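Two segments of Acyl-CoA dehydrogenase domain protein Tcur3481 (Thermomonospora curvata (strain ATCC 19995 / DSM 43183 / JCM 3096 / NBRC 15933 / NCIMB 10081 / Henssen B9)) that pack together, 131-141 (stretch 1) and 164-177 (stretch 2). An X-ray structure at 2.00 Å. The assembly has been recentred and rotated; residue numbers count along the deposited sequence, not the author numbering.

Stretch 1 (131-141) VAAPGCTAVPD
Stretch 2 164-177: LVSATGPDGPGLFL

Stretch 2 is a beta hairpin. Strands 164-169 and 172-177 pair antiparallel through a type I turn from Gly-169 to Gly-172. Gly-172 has phi/psi 112/-175, where a CB would jam against the preceding carbonyl oxygen. Stretch 1 is loop to Cys-136, then strand 137-141. This strand runs at 57° to strand 164-169, with axes 4.3 Å apart at closest approach, so pairing is brief: a single bridge, Thr-137 with Thr-168. Thr-168 N donates to Cys-136 O (2.8 Å), and Ala-138 N donates to Thr-168 O (2.9 Å). The Thr-168 side chain (chi1 m) adds a third bond, OG1 to Pro-134 O at 2.8 Å.

Two residues of stretch 1 point toward the hairpin and are buried. The Pro-134 ring (phi/psi -57/140) is a bump lodged against Ser-166, Ala-167 and Pro-173. Its CG lies 3.6 Å from both Ser-166 OG and Ala-167 N, and its CD 3.7 Å from Pro-173 CB; a compact, rigid ring suits such close packing. Ala-138 (-124/123) places its small CB 4.0 Å from Ala-167 CB and 3.4 Å from Phe-176 CZ (chi1 m, chi2 78°), while Cys-136 SG (chi1 t) lies 4.1 Å from Ala-167 CB. Gly-169 CA approaches Ala-138 O at 3.3 Å. At the exposed margin, Pro-140 CG meets Pro-170 CG at 3.9 Å. One water links Val-131 O (2.6 Å) to Ser-166 OG (2.7 Å). The contact buries 533 Å².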

# COMPACT_ATOMS: atom_id res chain seq x y z
N VAL B 131 5.44 5.30 -26.06
CA VAL B 131 4.55 6.21 -26.81
C VAL B 131 5.33 7.40 -27.38
O VAL B 131 4.87 8.09 -28.30
CB VAL B 131 3.37 6.73 -25.96
CG1 VAL B 131 2.41 5.58 -25.53
CG2 VAL B 131 3.90 7.48 -24.73
N ALA B 132 6.49 7.67 -26.80
CA ALA B 132 7.36 8.77 -27.20
C ALA B 132 8.35 8.37 -28.28
O ALA B 132 9.03 9.24 -28.82
CB ALA B 132 8.13 9.29 -25.96
N ALA B 133 8.45 7.08 -28.61
CA ALA B 133 9.35 6.60 -29.67
C ALA B 133 8.61 5.52 -30.46
O ALA B 133 8.95 4.33 -30.40
CB ALA B 133 10.68 6.10 -29.08
N PRO B 134 7.59 5.92 -31.23
CA PRO B 134 6.82 4.93 -32.01
C PRO B 134 7.72 4.13 -32.93
O PRO B 134 8.62 4.67 -33.57
CB PRO B 134 5.83 5.79 -32.81
CG PRO B 134 6.05 7.21 -32.40
CD PRO B 134 7.29 7.31 -31.59
N GLY B 135 7.44 2.82 -33.04
CA GLY B 135 8.09 2.01 -34.06
C GLY B 135 7.49 2.19 -35.45
O GLY B 135 8.17 1.97 -36.45
N CYS B 136 6.24 2.60 -35.53
CA CYS B 136 5.65 2.98 -36.80
C CYS B 136 6.55 4.01 -37.49
O CYS B 136 7.09 4.92 -36.85
CB CYS B 136 4.24 3.54 -36.56
SG CYS B 136 3.24 3.73 -38.12
N THR B 137 6.77 3.81 -38.79
CA THR B 137 7.73 4.59 -39.57
C THR B 137 7.01 5.61 -40.45
O THR B 137 5.91 5.35 -40.95
CB THR B 137 8.57 3.68 -40.45
OG1 THR B 137 9.19 2.69 -39.62
CG2 THR B 137 9.64 4.47 -41.15
N ALA B 138 7.66 6.76 -40.65
CA ALA B 138 7.15 7.79 -41.56
C ALA B 138 8.22 8.09 -42.60
O ALA B 138 9.36 8.42 -42.23
CB ALA B 138 6.77 9.06 -40.78
N VAL B 139 7.89 7.95 -43.88
CA VAL B 139 8.82 8.15 -44.99
C VAL B 139 8.38 9.40 -45.76
O VAL B 139 7.18 9.55 -46.03
CB VAL B 139 8.87 6.93 -45.93
CG1 VAL B 139 9.79 7.17 -47.11
CG2 VAL B 139 9.33 5.71 -45.16
N PRO B 140 9.31 10.31 -46.11
CA PRO B 140 8.94 11.48 -46.92
C PRO B 140 8.47 11.08 -48.30
O PRO B 140 9.01 10.16 -48.92
CB PRO B 140 10.25 12.28 -47.02
CG PRO B 140 11.04 11.84 -45.85
CD PRO B 140 10.70 10.39 -45.63
N ASP B 141 7.46 11.79 -48.80
CA ASP B 141 6.97 11.54 -50.16
C ASP B 141 6.45 12.88 -50.69
O ASP B 141 5.32 13.26 -50.39
CB ASP B 141 5.89 10.47 -50.14
CG ASP B 141 5.55 9.97 -51.53
OD1 ASP B 141 6.13 10.47 -52.51
OD2 ASP B 141 4.69 9.06 -51.63
N LEU B 164 -5.14 10.79 -35.93
CA LEU B 164 -3.78 11.23 -35.70
C LEU B 164 -2.95 10.02 -35.28
O LEU B 164 -3.27 9.37 -34.27
CB LEU B 164 -3.74 12.32 -34.62
CG LEU B 164 -4.63 13.52 -34.86
CD1 LEU B 164 -4.36 14.59 -33.83
CD2 LEU B 164 -4.45 14.08 -36.34
N VAL B 165 -1.88 9.75 -36.02
CA VAL B 165 -1.05 8.55 -35.87
C VAL B 165 0.38 8.99 -35.53
O VAL B 165 0.97 9.76 -36.29
CB VAL B 165 -1.03 7.73 -37.18
CG1 VAL B 165 -0.03 6.53 -37.08
CG2 VAL B 165 -2.43 7.30 -37.58
N SER B 166 0.94 8.47 -34.43
CA SER B 166 2.33 8.77 -34.10
C SER B 166 3.26 7.81 -34.86
O SER B 166 2.96 6.62 -35.01
CB SER B 166 2.54 8.70 -32.57
OG SER B 166 2.47 7.37 -32.09
N ALA B 167 4.36 8.35 -35.38
CA ALA B 167 5.34 7.61 -36.18
C ALA B 167 6.70 8.31 -36.10
O ALA B 167 6.79 9.51 -35.82
CB ALA B 167 4.90 7.48 -37.65
N THR B 168 7.76 7.56 -36.36
CA THR B 168 9.11 8.11 -36.38
C THR B 168 9.57 8.32 -37.82
O THR B 168 9.60 7.36 -38.62
CB THR B 168 10.07 7.22 -35.59
OG1 THR B 168 9.64 7.21 -34.21
CG2 THR B 168 11.57 7.71 -35.68
N GLY B 169 9.86 9.58 -38.17
CA GLY B 169 10.42 9.91 -39.45
C GLY B 169 11.93 10.06 -39.40
O GLY B 169 12.56 9.68 -38.41
N PRO B 170 12.53 10.59 -40.47
CA PRO B 170 13.99 10.81 -40.46
C PRO B 170 14.44 11.79 -39.38
O PRO B 170 15.60 11.72 -38.96
CB PRO B 170 14.29 11.37 -41.86
CG PRO B 170 13.11 11.04 -42.68
CD PRO B 170 11.93 10.87 -41.79
N ASP B 171 13.60 12.73 -38.95
CA ASP B 171 13.99 13.68 -37.93
C ASP B 171 13.39 13.36 -36.57
O ASP B 171 13.34 14.24 -35.70
CB ASP B 171 13.61 15.10 -38.33
CG ASP B 171 14.52 15.67 -39.37
OD1 ASP B 171 15.74 15.46 -39.27
OD2 ASP B 171 14.01 16.34 -40.28
N GLY B 172 12.91 12.13 -36.36
CA GLY B 172 12.45 11.72 -35.05
C GLY B 172 10.95 11.50 -34.99
O GLY B 172 10.24 11.57 -35.99
N PRO B 173 10.44 11.22 -33.79
CA PRO B 173 9.00 10.94 -33.66
C PRO B 173 8.15 12.14 -34.07
O PRO B 173 8.53 13.29 -33.87
CB PRO B 173 8.84 10.65 -32.16
CG PRO B 173 10.26 10.36 -31.66
CD PRO B 173 11.15 11.20 -32.50
N GLY B 174 6.98 11.87 -34.66
CA GLY B 174 6.06 12.94 -35.00
C GLY B 174 4.60 12.51 -34.94
O GLY B 174 4.28 11.37 -34.59
N LEU B 175 3.72 13.43 -35.29
CA LEU B 175 2.29 13.14 -35.30
C LEU B 175 1.75 13.51 -36.69
O LEU B 175 2.04 14.60 -37.21
CB LEU B 175 1.57 13.88 -34.16
CG LEU B 175 0.16 13.43 -33.75
CD1 LEU B 175 0.18 11.98 -33.28
CD2 LEU B 175 -0.42 14.33 -32.64
N PHE B 176 0.98 12.59 -37.28
CA PHE B 176 0.55 12.71 -38.68
C PHE B 176 -0.94 12.45 -38.79
O PHE B 176 -1.45 11.50 -38.18
CB PHE B 176 1.28 11.70 -39.57
CG PHE B 176 2.77 11.77 -39.48
CD1 PHE B 176 3.45 11.21 -38.39
CD2 PHE B 176 3.49 12.39 -40.49
CE1 PHE B 176 4.86 11.29 -38.33
CE2 PHE B 176 4.86 12.48 -40.45
CZ PHE B 176 5.55 11.92 -39.37
N LEU B 177 -1.61 13.26 -39.61
CA LEU B 177 -3.04 13.10 -39.86
C LEU B 177 -3.28 12.13 -41.01
O LEU B 177 -2.67 12.24 -42.09
CB LEU B 177 -3.68 14.45 -40.18
CG LEU B 177 -5.22 14.42 -40.22
CD1 LEU B 177 -5.79 15.67 -39.60
CD2 LEU B 177 -5.68 14.29 -41.67
O HOH W 1 2.52 7.87 -29.44